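SJCHGC06286 protein (Schistosoma japonicum, PDB 3QBR) probably regulates apoptosis as a Bcl-2 family member that binds BH domains of partner proteins, present here as its Bcl-2-like part without either terminus. Local coordinates at residues 19-24 with 168-173; 58-63 with 172-177; 90-95 with 133-138; 112-117 with 123-128. All coordinates share one frame; numbering follows the deposited sequence.

Interaction 1 (19-24 with 168-173); sequences LQTSTL and DGWSGL
Gln-20 is the first residue of helix segment 19-24 to reach across to Trp-170, and the two side chains run antiparallel, side by side. Its CG stands anti to the backbone N (chi1 -165°) and the chain continues extended, which carries the amide to the indole edge, where NE2 lies 3.5 Å from Trp-170 CD1. The amide plane is turned 60° from the ring, so the two do not stack. A water joins the same residues: it accepts from the backbone N of Trp-170 at 3.1 Å and, more weakly, from Gln-20 NE2 at 2.7 Å. Next comes Thr-21, whose methyl CG2 meets the indole rim in the ring plane beside Trp-170 NE1, while its CB sits 3.8 Å from Trp-170 CZ2. One turn on from Gln-20, Leu-24 approaches from another direction altogether. Its CD1 stands over a face of the indole, 3.9 Å from the centroid of the five-membered ring and only 18° off the normal, a CH-pi contact whose nearest ring atom is Trp-170 CG at 3.7 Å from Leu-24 CD1. Trp-170 is therefore held at both edge and face by a single helical surface. The Gly-Trp pair Gly-169 and Trp-170 is consistent with the BH2 motif of Bcl-2 relatives, here tied to the N-terminal helix. Around the contact, Phe-17 meets the indole with nearly parallel planes, Ile-61 of helix 58-79 touches both Leu-24 and Trp-170, helix 142-159 borders Thr-21 through Ser-153 and Ser-156, and helix 119-137 supplies Ile-122 against the indole.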
loop_
_atom_site.group_PDB
_atom_site.type_symbol
_atom_site.label_atom_id
_atom_site.label_comp_id
_atom_site.label_asym_id
_atom_site.label_seq_id
_atom_site.Cartn_x
_atom_site.Cartn_y
_atom_site.Cartn_z
ATOM N N LEU A 19 11.106 -4.432 9.115
ATOM C CA LEU A 19 12.132 -4.068 8.138
ATOM C C LEU A 19 11.894 -4.809 6.831
ATOM O O LEU A 19 12.050 -4.274 5.732
ATOM C CB LEU A 19 13.496 -4.441 8.683
ATOM C CG LEU A 19 14.657 -4.064 7.772
ATOM C CD1 LEU A 19 14.592 -2.586 7.371
ATOM C CD2 LEU A 19 15.956 -4.386 8.477
ATOM N N GLN A 20 11.524 -6.071 6.975
ATOM C CA GLN A 20 11.070 -6.865 5.859
ATOM C C GLN A 20 9.894 -6.159 5.159
ATOM O O GLN A 20 9.938 -5.941 3.950
ATOM C CB GLN A 20 10.678 -8.252 6.366
ATOM C CG GLN A 20 10.527 -9.327 5.312
ATOM C CD GLN A 20 10.164 -10.680 5.923
ATOM O OE1 GLN A 20 10.818 -11.142 6.861
ATOM N NE2 GLN A 20 9.122 -11.319 5.388
ATOM N N THR A 21 8.861 -5.763 5.903
ATOM C CA THR A 21 7.663 -5.241 5.243
ATOM C C THR A 21 7.950 -3.918 4.543
ATOM O O THR A 21 7.434 -3.629 3.461
ATOM C CB THR A 21 6.436 -5.097 6.185
ATOM O OG1 THR A 21 6.408 -3.788 6.737
ATOM C CG2 THR A 21 6.473 -6.107 7.305
ATOM N N SER A 22 8.784 -3.116 5.166
ATOM C CA SER A 22 9.275 -1.892 4.545
ATOM C C SER A 22 9.915 -2.150 3.161
ATOM O O SER A 22 9.559 -1.513 2.163
ATOM C CB SER A 22 10.266 -1.205 5.503
ATOM O OG SER A 22 10.802 -0.040 4.927
ATOM N N THR A 23 10.841 -3.103 3.109
ATOM C CA THR A 23 11.540 -3.442 1.871
ATOM C C THR A 23 10.568 -3.879 0.771
ATOM O O THR A 23 10.794 -3.617 -0.417
ATOM C CB THR A 23 12.611 -4.556 2.100
ATOM O OG1 THR A 23 13.595 -4.124 3.049
ATOM C CG2 THR A 23 13.281 -4.919 0.804
ATOM N N LEU A 24 9.484 -4.548 1.162
ATOM C CA LEU A 24 8.492 -4.990 0.177
ATOM C C LEU A 24 7.765 -3.812 -0.439
ATOM O O LEU A 24 7.483 -3.809 -1.640
ATOM C CB LEU A 24 7.475 -5.916 0.801
ATOM C CG LEU A 24 7.628 -7.390 0.488
ATOM C CD1 LEU A 24 6.511 -8.145 1.226
ATOM C CD2 LEU A 24 7.576 -7.618 -1.031
ATOM N N ASP A 168 1.957 -18.130 7.011
ATOM C CA ASP A 168 3.213 -18.392 6.317
ATOM C C ASP A 168 3.963 -17.105 6.051
ATOM O O ASP A 168 4.856 -17.075 5.201
ATOM C CB ASP A 168 2.989 -19.122 5.000
ATOM C CG ASP A 168 2.095 -20.310 5.145
ATOM O OD1 ASP A 168 1.315 -20.566 4.197
ATOM O OD2 ASP A 168 2.166 -20.980 6.203
ATOM N N GLY A 169 3.600 -16.046 6.770
ATOM C CA GLY A 169 4.247 -14.766 6.574
ATOM C C GLY A 169 3.853 -14.120 5.253
ATOM O O GLY A 169 2.840 -14.460 4.629
ATOM N N TRP A 170 4.672 -13.176 4.814
ATOM C CA TRP A 170 4.393 -12.420 3.597
ATOM C C TRP A 170 4.255 -13.323 2.393
ATOM O O TRP A 170 3.619 -12.952 1.423
ATOM C CB TRP A 170 5.490 -11.392 3.361
ATOM C CG TRP A 170 5.286 -10.142 4.134
ATOM C CD1 TRP A 170 6.155 -9.566 5.026
ATOM C CD2 TRP A 170 4.133 -9.283 4.081
ATOM N NE1 TRP A 170 5.619 -8.395 5.515
ATOM C CE2 TRP A 170 4.374 -8.204 4.959
ATOM C CE3 TRP A 170 2.932 -9.316 3.355
ATOM C CZ2 TRP A 170 3.440 -7.167 5.153
ATOM C CZ3 TRP A 170 2.020 -8.295 3.529
ATOM C CH2 TRP A 170 2.272 -7.233 4.434
ATOM N N SER A 171 4.850 -14.510 2.463
ATOM C CA SER A 171 4.765 -15.466 1.357
ATOM C C SER A 171 3.377 -16.042 1.189
ATOM O O SER A 171 3.112 -16.692 0.194
ATOM C CB SER A 171 5.749 -16.619 1.546
ATOM O OG SER A 171 7.072 -16.145 1.586
ATOM N N GLY A 172 2.506 -15.828 2.173
ATOM C CA GLY A 172 1.107 -16.203 2.056
ATOM C C GLY A 172 0.551 -15.744 0.722
ATOM O O GLY A 172 -0.193 -16.469 0.039
ATOM N N LEU A 173 0.946 -14.535 0.341
ATOM C CA LEU A 173 0.477 -13.920 -0.894
ATOM C C LEU A 173 0.686 -14.829 -2.124
ATOM O O LEU A 173 -0.151 -14.888 -3.033
ATOM C CB LEU A 173 1.157 -12.552 -1.078
ATOM C CG LEU A 173 0.741 -11.486 -0.066
ATOM C CD1 LEU A 173 1.789 -10.396 0.013
ATOM C CD2 LEU A 173 -0.663 -10.911 -0.387
HETATM O O HOH W 1 7.156 -12.606 6.616
#

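Interaction 2 (58-63 with 172-177); sequences GQEIIH and GLIEFS
Ile-174 reaches Glu-60 and Ile-61 with its longer branch. From CB, the CG1 arm leaves anti to the carbonyl carbon (chi1 -63°) and then runs on extended to CD1, bringing the branch over the backbone of helix 58-79. CG1 lies 3.9 Å from Glu-60 CB and 4.0 Å from Ile-61 CG1. At the tip, CD1 fits between the starts of these two side chains: it touches Glu-60 CB and comes within 3.9 Å of Ile-61 CG1. Only the aliphatic base of Glu-60 takes part, its exposed chain bending at chi2. The two isoleucines cross at about a right angle. This is the meeting of two helices in a Bcl-2 fold, helix 58-79 and the short last helix of this construct, 172-176; the axes of their segments approach to 8.3 Å at an angle of 48°, and the nearest CA atoms, those of Ile-61 and Ile-174, are 5.6 Å apart. On the buried flank, Ile-61 turns its other branch to Leu-173, Ile-61 CG2 meeting Leu-173 CD1 at 3.9 Å, again with the side chains crossing nearly at right angles. Ile-61 also rests on Leu-24 of helix 17-31. Beyond the two isoleucines, Ser-177 OG is hydrogen-bonded to Ser-64 OG of helix 58-79.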
loop_
_atom_site.group_PDB
_atom_site.type_symbol
_atom_site.label_atom_id
_atom_site.label_comp_id
_atom_site.label_asym_id
_atom_site.label_seq_id
_atom_site.Cartn_x
_atom_site.Cartn_y
_atom_site.Cartn_z
ATOM N N GLY A 58 10.988 -12.875 -2.030
ATOM C CA GLY A 58 10.707 -11.515 -2.444
ATOM C C GLY A 58 10.166 -11.380 -3.856
ATOM O O GLY A 58 9.182 -10.677 -4.083
ATOM N N GLN A 59 10.798 -12.045 -4.815
ATOM C CA GLN A 59 10.387 -11.869 -6.203
ATOM C C GLN A 59 9.018 -12.476 -6.447
ATOM O O GLN A 59 8.152 -11.851 -7.065
ATOM C CB GLN A 59 11.419 -12.447 -7.174
ATOM C CG GLN A 59 12.548 -11.487 -7.505
ATOM C CD GLN A 59 13.367 -11.937 -8.707
ATOM O OE1 GLN A 59 13.355 -13.117 -9.079
ATOM N NE2 GLN A 59 14.085 -10.996 -9.323
ATOM N N GLU A 60 8.835 -13.703 -5.973
ATOM C CA GLU A 60 7.534 -14.358 -6.013
ATOM C C GLU A 60 6.418 -13.506 -5.358
ATOM O O GLU A 60 5.321 -13.374 -5.902
ATOM C CB GLU A 60 7.624 -15.739 -5.367
ATOM C CG GLU A 60 8.076 -16.789 -6.321
ATOM C CD GLU A 60 7.417 -16.616 -7.680
ATOM O OE1 GLU A 60 6.164 -16.608 -7.744
ATOM O OE2 GLU A 60 8.150 -16.473 -8.689
ATOM N N ILE A 61 6.729 -12.903 -4.219
ATOM C CA ILE A 61 5.768 -12.097 -3.496
ATOM C C ILE A 61 5.374 -10.840 -4.271
ATOM O O ILE A 61 4.203 -10.482 -4.306
ATOM C CB ILE A 61 6.301 -11.722 -2.098
ATOM C CG1 ILE A 61 6.461 -12.974 -1.226
ATOM C CG2 ILE A 61 5.388 -10.697 -1.447
ATOM C CD1 ILE A 61 7.066 -12.667 0.164
ATOM N N ILE A 62 6.358 -10.174 -4.878
ATOM C CA ILE A 62 6.137 -8.961 -5.665
ATOM C C ILE A 62 5.328 -9.283 -6.924
ATOM O O ILE A 62 4.439 -8.534 -7.282
ATOM C CB ILE A 62 7.477 -8.302 -6.100
ATOM C CG1 ILE A 62 8.172 -7.615 -4.922
ATOM C CG2 ILE A 62 7.260 -7.313 -7.269
ATOM C CD1 ILE A 62 7.456 -6.398 -4.346
ATOM N N HIS A 63 5.645 -10.387 -7.596
ATOM C CA HIS A 63 4.844 -10.854 -8.731
ATOM C C HIS A 63 3.357 -11.054 -8.368
ATOM O O HIS A 63 2.455 -10.556 -9.060
ATOM C CB HIS A 63 5.415 -12.145 -9.328
ATOM C CG HIS A 63 6.699 -11.955 -10.073
ATOM N ND1 HIS A 63 7.001 -10.801 -10.770
ATOM C CD2 HIS A 63 7.766 -12.780 -10.247
ATOM C CE1 HIS A 63 8.195 -10.916 -11.325
ATOM N NE2 HIS A 63 8.678 -12.110 -11.024
ATOM N N GLY A 172 2.506 -15.828 2.173
ATOM C CA GLY A 172 1.107 -16.203 2.056
ATOM C C GLY A 172 0.551 -15.744 0.722
ATOM O O GLY A 172 -0.193 -16.469 0.039
ATOM N N LEU A 173 0.946 -14.535 0.341
ATOM C CA LEU A 173 0.477 -13.920 -0.894
ATOM C C LEU A 173 0.686 -14.829 -2.124
ATOM O O LEU A 173 -0.151 -14.888 -3.033
ATOM C CB LEU A 173 1.157 -12.552 -1.078
ATOM C CG LEU A 173 0.741 -11.486 -0.066
ATOM C CD1 LEU A 173 1.789 -10.396 0.013
ATOM C CD2 LEU A 173 -0.663 -10.911 -0.387
ATOM N N ILE A 174 1.808 -15.532 -2.148
ATOM C CA ILE A 174 2.136 -16.353 -3.297
ATOM C C ILE A 174 1.008 -17.358 -3.529
ATOM O O ILE A 174 0.355 -17.357 -4.576
ATOM C CB ILE A 174 3.478 -17.056 -3.101
ATOM C CG1 ILE A 174 4.593 -16.008 -2.990
ATOM C CG2 ILE A 174 3.730 -18.017 -4.247
ATOM C CD1 ILE A 174 5.939 -16.576 -2.633
ATOM N N GLU A 175 0.749 -18.185 -2.526
ATOM C CA GLU A 175 -0.341 -19.146 -2.601
ATOM C C GLU A 175 -1.713 -18.472 -2.701
ATOM O O GLU A 175 -2.536 -18.878 -3.505
ATOM C CB GLU A 175 -0.296 -20.072 -1.394
ATOM C CG GLU A 175 -0.995 -21.400 -1.596
ATOM C CD GLU A 175 -0.714 -22.365 -0.446
ATOM O OE1 GLU A 175 -1.275 -23.485 -0.440
ATOM O OE2 GLU A 175 0.075 -22.000 0.459
ATOM N N PHE A 176 -1.966 -17.452 -1.888
ATOM C CA PHE A 176 -3.249 -16.752 -1.959
ATOM C C PHE A 176 -3.647 -16.493 -3.404
ATOM O O PHE A 176 -4.828 -16.528 -3.762
ATOM C CB PHE A 176 -3.190 -15.424 -1.206
ATOM C CG PHE A 176 -4.457 -14.613 -1.302
ATOM C CD1 PHE A 176 -5.647 -15.085 -0.763
ATOM C CD2 PHE A 176 -4.462 -13.374 -1.936
ATOM C CE1 PHE A 176 -6.826 -14.332 -0.857
ATOM C CE2 PHE A 176 -5.636 -12.610 -2.024
ATOM C CZ PHE A 176 -6.820 -13.095 -1.490
ATOM N N SER A 177 -2.643 -16.255 -4.233
ATOM C CA SER A 177 -2.845 -15.795 -5.596
ATOM C C SER A 177 -2.842 -16.900 -6.652
ATOM O O SER A 177 -3.104 -16.611 -7.808
ATOM C CB SER A 177 -1.762 -14.775 -5.947
ATOM O OG SER A 177 -0.484 -15.382 -5.879
#

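Interaction 3 (90-95 with 133-138); sequences GIDSDK and VLRLSK
Ile-91 packs on Leu-136 just after a Schellman motif that ends helix 83-89 of this Bcl-2 fold. Gly-90, with positive phi, is the C-prime residue of that motif, and the backbone N of Ile-91 is directed back to Ala-86 O. The chain thus turns out of the helix and brings Ile-91 against the C-terminal part of helix 119-137. This is the tight, buried half of the contact. Three atoms of Ile-91 engage Leu-136 as the side chains pass obliquely: CG1 lies 3.7 Å from Leu-136 CD2, and both CD1 and CG2 lie 3.9 Å from Leu-136 CG. Leu-136 is backed by helix 142-159 through Ala-144, Ile-145 and Leu-148, so the isoleucine adds to a mainly apolar cluster. CG2 also reaches the base of Arg-135, 4.1 Å from its CB, and marks the passage to the second half.

There the contact is polar and more open, with Asp-92 and Arg-135 both partly exposed. The arginine chain bends at chi3 (73°), which turns a guanidinium face and its NE toward the carboxylate, and the two form a salt bridge. The fit is not a flat, paired one: the carboxylate and guanidinium planes are 44° apart, and the hydrogen bond from Arg-135 NE to Asp-92 OD1 is weak, with an N-H...O angle of 123°. Charge attraction probably counts for more here than directional bonding. The loop has a further anchor where Asp-92 O is hydrogen-bonded to His-139 NE2. Asp-92 OD2, meanwhile, stands over a face of the guanidinium, 3.0 Å from Arg-135 NH2.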
loop_
_atom_site.group_PDB
_atom_site.type_symbol
_atom_site.label_atom_id
_atom_site.label_comp_id
_atom_site.label_asym_id
_atom_site.label_seq_id
_atom_site.Cartn_x
_atom_site.Cartn_y
_atom_site.Cartn_z
ATOM N N GLY A 90 -5.253 16.432 0.550
ATOM C CA GLY A 90 -4.432 17.605 0.352
ATOM C C GLY A 90 -3.126 17.157 -0.237
ATOM O O GLY A 90 -2.055 17.438 0.298
ATOM N N ILE A 91 -3.241 16.458 -1.358
ATOM C CA ILE A 91 -2.121 15.765 -1.960
ATOM C C ILE A 91 -1.945 16.137 -3.418
ATOM O O ILE A 91 -0.888 15.913 -3.988
ATOM C CB ILE A 91 -2.308 14.247 -1.831
ATOM C CG1 ILE A 91 -1.680 13.766 -0.526
ATOM C CG2 ILE A 91 -1.714 13.516 -3.026
ATOM C CD1 ILE A 91 -1.837 12.298 -0.320
ATOM N N ASP A 92 -2.973 16.712 -4.026
ATOM C CA ASP A 92 -2.866 17.142 -5.414
ATOM C C ASP A 92 -2.339 18.566 -5.544
ATOM O O ASP A 92 -2.180 19.085 -6.654
ATOM C CB ASP A 92 -4.207 17.003 -6.115
ATOM C CG ASP A 92 -4.526 15.574 -6.442
ATOM O OD1 ASP A 92 -3.574 14.782 -6.628
ATOM O OD2 ASP A 92 -5.723 15.240 -6.506
ATOM N N SER A 93 -2.055 19.185 -4.403
ATOM C CA SER A 93 -1.569 20.555 -4.371
ATOM C C SER A 93 -0.083 20.639 -4.705
ATOM O O SER A 93 0.691 19.708 -4.440
ATOM C CB SER A 93 -1.805 21.155 -2.983
ATOM O OG SER A 93 -1.285 20.304 -1.969
ATOM N N ASP A 94 0.302 21.764 -5.296
ATOM C CA ASP A 94 1.698 22.156 -5.381
ATOM C C ASP A 94 2.109 22.583 -3.974
ATOM O O ASP A 94 3.267 22.893 -3.700
ATOM C CB ASP A 94 1.835 23.328 -6.352
ATOM C CG ASP A 94 3.269 23.757 -6.555
ATOM O OD1 ASP A 94 4.128 23.441 -5.705
ATOM O OD2 ASP A 94 3.544 24.422 -7.574
ATOM N N LYS A 95 1.132 22.593 -3.079
ATOM C CA LYS A 95 1.337 23.097 -1.735
ATOM C C LYS A 95 1.947 22.041 -0.843
ATOM O O LYS A 95 1.386 20.954 -0.714
ATOM C CB LYS A 95 0.006 23.550 -1.138
ATOM C CG LYS A 95 -0.309 25.017 -1.373
ATOM C CD LYS A 95 -1.347 25.521 -0.379
ATOM C CE LYS A 95 -1.384 27.049 -0.321
ATOM N NZ LYS A 95 -0.144 27.632 0.272
ATOM N N VAL A 133 1.107 7.404 -3.417
ATOM C CA VAL A 133 2.514 7.681 -3.704
ATOM C C VAL A 133 2.674 8.266 -5.117
ATOM O O VAL A 133 3.327 9.295 -5.313
ATOM C CB VAL A 133 3.409 6.416 -3.497
ATOM C CG1 VAL A 133 4.763 6.518 -4.312
ATOM C CG2 VAL A 133 3.636 6.166 -1.993
ATOM N N LEU A 134 2.052 7.623 -6.089
ATOM C CA LEU A 134 2.067 8.133 -7.453
ATOM C C LEU A 134 1.431 9.519 -7.614
ATOM O O LEU A 134 1.831 10.287 -8.490
ATOM C CB LEU A 134 1.389 7.140 -8.375
ATOM C CG LEU A 134 2.187 5.850 -8.498
ATOM C CD1 LEU A 134 1.445 4.823 -9.375
ATOM C CD2 LEU A 134 3.583 6.166 -9.034
ATOM N N ARG A 135 0.449 9.855 -6.785
ATOM C CA ARG A 135 -0.152 11.185 -6.886
ATOM C C ARG A 135 0.693 12.207 -6.159
ATOM O O ARG A 135 0.795 13.345 -6.584
ATOM C CB ARG A 135 -1.586 11.208 -6.355
ATOM C CG ARG A 135 -2.549 10.417 -7.213
ATOM C CD ARG A 135 -3.978 10.937 -7.087
ATOM N NE ARG A 135 -4.176 12.212 -7.778
ATOM C CZ ARG A 135 -5.280 12.533 -8.450
ATOM N NH1 ARG A 135 -6.281 11.669 -8.539
ATOM N NH2 ARG A 135 -5.380 13.711 -9.051
ATOM N N LEU A 136 1.280 11.797 -5.047
ATOM C CA LEU A 136 2.204 12.644 -4.307
ATOM C C LEU A 136 3.427 13.017 -5.143
ATOM O O LEU A 136 4.008 14.088 -4.986
ATOM C CB LEU A 136 2.659 11.915 -3.042
ATOM C CG LEU A 136 1.746 12.044 -1.826
ATOM C CD1 LEU A 136 2.052 10.943 -0.816
ATOM C CD2 LEU A 136 1.905 13.432 -1.194
ATOM N N SER A 137 3.821 12.123 -6.035
ATOM C CA SER A 137 5.076 12.293 -6.743
ATOM C C SER A 137 4.949 13.176 -7.991
ATOM O O SER A 137 5.959 13.695 -8.491
ATOM C CB SER A 137 5.718 10.932 -7.042
ATOM O OG SER A 137 5.005 10.242 -8.036
ATOM N N LYS A 138 3.720 13.365 -8.476
ATOM C CA LYS A 138 3.459 14.388 -9.495
ATOM C C LYS A 138 4.094 15.741 -9.128
ATOM O O LYS A 138 4.602 16.432 -9.995
ATOM C CB LYS A 138 1.955 14.567 -9.774
ATOM C CG LYS A 138 1.274 13.399 -10.502
ATOM C CD LYS A 138 1.908 13.108 -11.872
ATOM C CE LYS A 138 1.230 11.929 -12.579
ATOM N NZ LYS A 138 1.875 11.566 -13.887
#

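Interaction 4 (112-117 with 123-128); sequences GLFEKL and VAMFAF
Met-125 meets Leu-113 and Phe-114 at the end of helix 99-113, where the chain turns into helix 119-137; sequence and topology are consistent with the BH1 region of the Bcl-2 fold. Leu-113 is the last helical residue and Phe-114 the first to leave helical backbone angles; both reach the same methionine, with different groups. The leucine spreads its methyls over the next helix: CD1 lies 4.1 Å from Ala-124 CB, while CD2 lies 3.9 Å from Met-125 CB. It crosses the methionine at about a right angle. Within its own segment it also covers the phenyl ring, with Leu-113 CG 4.1 Å above the plane of Phe-114 and over its centre.

The sulfur instead meets the ring at its edge. Met-125 SD lies 5.0 Å from the Phe-114 centroid and 80° off the ring normal, a Met-aromatic contact made at the edge and not over a face. The methionine chain leaves trans to its own amide nitrogen (chi1 175°) and bends only at chi3, which turns its methyl back to the ring, CE being 4.2 Å from Phe-114 CZ.

All four touching residues are buried. A chain of another protein packs on Leu-113 and, through its backbone, on Ala-124, as expected for the ligand groove of this family, whereas Met-125 faces Thr-152 and Ser-156 of helix 142-159. The sulfur's nearest ring atom is Phe-114 CE2, 3.8 Å from Met-125 SD.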
loop_
_atom_site.group_PDB
_atom_site.type_symbol
_atom_site.label_atom_id
_atom_site.label_comp_id
_atom_site.label_asym_id
_atom_site.label_seq_id
_atom_site.Cartn_x
_atom_site.Cartn_y
_atom_site.Cartn_z
ATOM N N GLY A 112 -9.966 1.780 9.275
ATOM C CA GLY A 112 -11.179 1.441 8.562
ATOM C C GLY A 112 -11.031 0.235 7.657
ATOM O O GLY A 112 -11.897 -0.635 7.636
ATOM N N LEU A 113 -9.939 0.182 6.896
ATOM C CA LEU A 113 -9.696 -0.940 5.989
ATOM C C LEU A 113 -9.587 -2.264 6.740
ATOM O O LEU A 113 -9.952 -3.328 6.223
ATOM C CB LEU A 113 -8.414 -0.711 5.166
ATOM C CG LEU A 113 -7.945 -1.892 4.293
ATOM C CD1 LEU A 113 -8.997 -2.358 3.279
ATOM C CD2 LEU A 113 -6.643 -1.568 3.578
ATOM N N PHE A 114 -9.079 -2.195 7.963
ATOM C CA PHE A 114 -8.619 -3.406 8.641
ATOM C C PHE A 114 -9.497 -3.906 9.802
ATOM O O PHE A 114 -9.063 -4.765 10.584
ATOM C CB PHE A 114 -7.122 -3.298 9.032
ATOM C CG PHE A 114 -6.177 -3.558 7.875
ATOM C CD1 PHE A 114 -6.240 -4.751 7.162
ATOM C CD2 PHE A 114 -5.242 -2.606 7.490
ATOM C CE1 PHE A 114 -5.394 -4.988 6.070
ATOM C CE2 PHE A 114 -4.384 -2.837 6.416
ATOM C CZ PHE A 114 -4.457 -4.029 5.704
ATOM N N GLU A 115 -10.737 -3.408 9.874
ATOM C CA GLU A 115 -11.727 -3.918 10.833
ATOM C C GLU A 115 -11.744 -5.447 10.839
ATOM O O GLU A 115 -12.014 -6.069 11.853
ATOM C CB GLU A 115 -13.119 -3.389 10.517
ATOM C CG GLU A 115 -13.372 -1.975 10.990
ATOM C CD GLU A 115 -14.466 -1.286 10.194
ATOM O OE1 GLU A 115 -14.773 -1.745 9.074
ATOM O OE2 GLU A 115 -15.014 -0.274 10.679
ATOM N N LYS A 116 -11.456 -6.047 9.694
ATOM C CA LYS A 116 -11.219 -7.479 9.624
ATOM C C LYS A 116 -9.900 -7.696 8.878
ATOM O O LYS A 116 -9.453 -6.816 8.133
ATOM C CB LYS A 116 -12.365 -8.210 8.903
ATOM C CG LYS A 116 -12.235 -9.749 8.983
ATOM C CD LYS A 116 -12.668 -10.467 7.698
ATOM C CE LYS A 116 -12.446 -11.980 7.789
ATOM N NZ LYS A 116 -12.440 -12.634 6.445
ATOM N N LEU A 117 -9.288 -8.865 9.071
ATOM C CA LEU A 117 -8.052 -9.197 8.387
ATOM C C LEU A 117 -8.255 -10.334 7.411
ATOM O O LEU A 117 -8.858 -11.351 7.738
ATOM C CB LEU A 117 -6.974 -9.626 9.383
ATOM C CG LEU A 117 -6.727 -8.684 10.545
ATOM C CD1 LEU A 117 -5.505 -9.097 11.311
ATOM C CD2 LEU A 117 -6.604 -7.290 10.019
ATOM N N VAL A 123 -3.704 -6.621 0.250
ATOM C CA VAL A 123 -3.591 -6.184 -1.137
ATOM C C VAL A 123 -4.113 -4.774 -1.343
ATOM O O VAL A 123 -3.456 -3.920 -1.951
ATOM C CB VAL A 123 -4.392 -7.100 -2.067
ATOM C CG1 VAL A 123 -4.627 -6.403 -3.374
ATOM C CG2 VAL A 123 -3.670 -8.419 -2.275
ATOM N N ALA A 124 -5.311 -4.531 -0.836
ATOM C CA ALA A 124 -5.914 -3.219 -0.963
ATOM C C ALA A 124 -5.039 -2.132 -0.332
ATOM O O ALA A 124 -5.034 -1.005 -0.789
ATOM C CB ALA A 124 -7.315 -3.226 -0.353
ATOM N N MET A 125 -4.304 -2.461 0.721
ATOM C CA MET A 125 -3.386 -1.494 1.343
ATOM C C MET A 125 -2.198 -1.133 0.421
ATOM O O MET A 125 -1.808 0.030 0.327
ATOM C CB MET A 125 -2.873 -2.040 2.679
ATOM C CG MET A 125 -1.817 -1.190 3.355
ATOM S SD MET A 125 -1.075 -1.943 4.823
ATOM C CE MET A 125 -0.612 -3.546 4.201
ATOM N N PHE A 126 -1.632 -2.126 -0.263
ATOM C CA PHE A 126 -0.588 -1.839 -1.237
ATOM C C PHE A 126 -1.108 -1.082 -2.453
ATOM O O PHE A 126 -0.422 -0.194 -2.966
ATOM C CB PHE A 126 0.123 -3.112 -1.710
ATOM C CG PHE A 126 0.989 -3.760 -0.652
ATOM C CD1 PHE A 126 2.342 -3.437 -0.545
ATOM C CD2 PHE A 126 0.456 -4.696 0.234
ATOM C CE1 PHE A 126 3.167 -4.039 0.436
ATOM C CE2 PHE A 126 1.263 -5.300 1.216
ATOM C CZ PHE A 126 2.631 -4.972 1.316
ATOM N N ALA A 127 -2.297 -1.435 -2.937
ATOM C CA ALA A 127 -2.780 -0.807 -4.165
ATOM C C ALA A 127 -3.081 0.668 -3.902
ATOM O O ALA A 127 -2.799 1.551 -4.743
ATOM C CB ALA A 127 -3.984 -1.528 -4.715
ATOM N N PHE A 128 -3.605 0.926 -2.705
ATOM C CA PHE A 128 -3.932 2.279 -2.296
ATOM C C PHE A 128 -2.708 3.120 -1.998
ATOM O O PHE A 128 -2.634 4.280 -2.407
ATOM C CB PHE A 128 -4.803 2.255 -1.051
ATOM C CG PHE A 128 -5.359 3.600 -0.664
ATOM C CD1 PHE A 128 -6.173 4.307 -1.532
ATOM C CD2 PHE A 128 -5.122 4.121 0.590
ATOM C CE1 PHE A 128 -6.712 5.540 -1.153
ATOM C CE2 PHE A 128 -5.671 5.344 0.980
ATOM C CZ PHE A 128 -6.456 6.051 0.104
#

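Interactions 1 and 2 form one continuous patch, with centres about 9 Å apart and Gly-172 and Leu-173 in common; Ile-61 CD1 of interaction 2 packs 3.6 Å from Trp-170 C of interaction 1. The same tryptophan extends the patch to interaction 4, its CZ3 lying 3.9 Å from Phe-126 CE2. Interaction 3 is remote, its centre about 27 Å from that of interaction 1 and on the opposite side of the chain's centre, yet it shares helix 119-137 with interaction 4, which is about 21 Å away between centres. The bound chain of another protein touches Phe-176 in 172-177 and Leu-113, Ala-124 and Phe-128 in interaction 4, placing interaction 4, and the Phe-176 side of helix 172-176, beside the probable BH3-binding groove.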